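Local coordinates for inactive PncC family protein (Escherichia coli O157:H7, PDB 5KOL) that lacks nicotinamide-nucleotide (NMN) amidohydrolase activity although it belongs to the CinA family, and is of unknown function, at residues Ala108-Ala113 and Ala166-Leu171. Numbering follows the deposited sequence.
Sequences ADVSIA and AQLLQL
Of residues 166-171 on helix 153-171, L168 alone reaches V110 and I112 on strand 110-116; its CD1 meets the valine only, while CD2 sits between valine and isoleucine. CD1 rests on V110 CG1 at 4.0 Å, while CD2 meets I112 CD1 at the same separation, 4.0 Å. CD2 also lies 4.0 Å from V110 CG1, so this one valine methyl bears on both ends of the leucine fork. On the isoleucine the touch is made along the ethyl arm, since CG1 too comes to 4.1 Å of L168 CD2. With CB of L168 already directed at the strand, CG anti to the backbone N (chi1 178°) is consistent with the fork extending to it, and V110 presents CG1 from the matching position, trans to its own N (chi1 179°). No hydrogen bond joins the segments; the contact is purely apolar, with all three residues buried.

The tight part is confined to these side-chain ends. The closest CA atoms, those of I112 and L168, are 7.9 Å apart, and only 117 Å² is buried in total. S111, between the two strand residues, turns its CB from the helix and hydrogen-bonds through OG to A99 O on helix 92-106, across the sheet. On the helix, L169 and Q170 are partly exposed and make no contact with 108-113, though L169 still packs against helix 18-31. Neighbours widen the apolar layer: L36 touches V110 and I112, whereas L25 of helix 18-31 and I138 of strand 131-138 touch L168. Alternate strand residues thus face opposite helices, 153-171 on one side and 92-106 on the other, the layered alpha/beta/alpha packing of a central mixed sheet in this CinA-family domain.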
# COMPACT_ATOMS: atom_id res chain seq x y z
N ALA A 108 2.36 7.04 14.51
CA ALA A 108 1.62 8.14 13.90
C ALA A 108 0.56 8.67 14.86
O ALA A 108 0.34 8.11 15.94
CB ALA A 108 0.95 7.67 12.59
N ASP A 109 -0.09 9.77 14.46
CA ASP A 109 -1.08 10.45 15.29
C ASP A 109 -2.51 10.22 14.85
O ASP A 109 -3.42 10.27 15.69
CB ASP A 109 -0.84 11.97 15.34
CG ASP A 109 0.62 12.33 15.59
OD1 ASP A 109 1.09 12.09 16.72
OD2 ASP A 109 1.27 12.87 14.66
N VAL A 110 -2.73 10.01 13.55
CA VAL A 110 -4.05 9.82 12.96
C VAL A 110 -4.00 8.61 12.04
O VAL A 110 -2.98 8.37 11.38
CB VAL A 110 -4.50 11.08 12.18
CG1 VAL A 110 -5.87 10.88 11.53
CG2 VAL A 110 -4.48 12.29 13.09
N SER A 111 -5.08 7.83 11.98
CA SER A 111 -5.09 6.71 11.05
C SER A 111 -6.47 6.49 10.45
O SER A 111 -7.49 6.94 10.98
CB SER A 111 -4.60 5.40 11.70
OG SER A 111 -5.59 4.82 12.53
N ILE A 112 -6.47 5.80 9.31
CA ILE A 112 -7.66 5.40 8.57
C ILE A 112 -7.56 3.91 8.30
O ILE A 112 -6.52 3.44 7.83
CB ILE A 112 -7.77 6.12 7.21
CG1 ILE A 112 -7.71 7.64 7.36
CG2 ILE A 112 -9.00 5.61 6.43
CD1 ILE A 112 -7.39 8.34 6.02
N ALA A 113 -8.64 3.17 8.54
CA ALA A 113 -8.69 1.75 8.22
C ALA A 113 -9.88 1.44 7.30
O ALA A 113 -10.96 2.02 7.45
CB ALA A 113 -8.76 0.91 9.51
N ALA A 166 -13.11 11.71 3.02
CA ALA A 166 -14.10 12.73 3.32
C ALA A 166 -14.59 12.63 4.76
O ALA A 166 -14.85 13.66 5.42
CB ALA A 166 -15.28 12.62 2.34
N GLN A 167 -14.76 11.41 5.27
CA GLN A 167 -15.23 11.28 6.64
C GLN A 167 -14.15 11.68 7.64
O GLN A 167 -14.47 12.14 8.74
CB GLN A 167 -15.72 9.85 6.93
CG GLN A 167 -16.38 9.70 8.33
CD GLN A 167 -17.77 10.34 8.41
OE1 GLN A 167 -18.58 10.23 7.47
NE2 GLN A 167 -18.05 11.01 9.52
N LEU A 168 -12.87 11.50 7.32
CA LEU A 168 -11.85 12.03 8.22
C LEU A 168 -11.96 13.55 8.30
O LEU A 168 -11.83 14.13 9.38
CB LEU A 168 -10.46 11.58 7.79
CG LEU A 168 -9.35 12.16 8.67
CD1 LEU A 168 -9.55 11.77 10.16
CD2 LEU A 168 -8.01 11.66 8.20
N LEU A 169 -12.22 14.20 7.17
CA LEU A 169 -12.46 15.64 7.16
C LEU A 169 -13.60 16.01 8.11
O LEU A 169 -13.48 16.95 8.89
CB LEU A 169 -12.75 16.09 5.73
CG LEU A 169 -11.47 16.16 4.88
CD1 LEU A 169 -11.77 16.50 3.42
CD2 LEU A 169 -10.56 17.23 5.47
N GLN A 170 -14.71 15.27 8.04
CA GLN A 170 -15.84 15.53 8.92
C GLN A 170 -15.43 15.40 10.38
O GLN A 170 -15.75 16.25 11.21
CB GLN A 170 -16.99 14.57 8.62
CG GLN A 170 -18.14 14.61 9.64
CD GLN A 170 -18.87 15.95 9.66
OE1 GLN A 170 -19.28 16.46 10.72
NE2 GLN A 170 -19.02 16.53 8.49
N LEU A 171 -14.69 14.33 10.70
CA LEU A 171 -14.31 14.10 12.09
C LEU A 171 -13.27 15.12 12.57
O LEU A 171 -13.10 15.27 13.79
CB LEU A 171 -13.77 12.67 12.24
CG LEU A 171 -14.80 11.56 11.96
CD1 LEU A 171 -14.17 10.17 12.04
CD2 LEU A 171 -15.98 11.67 12.92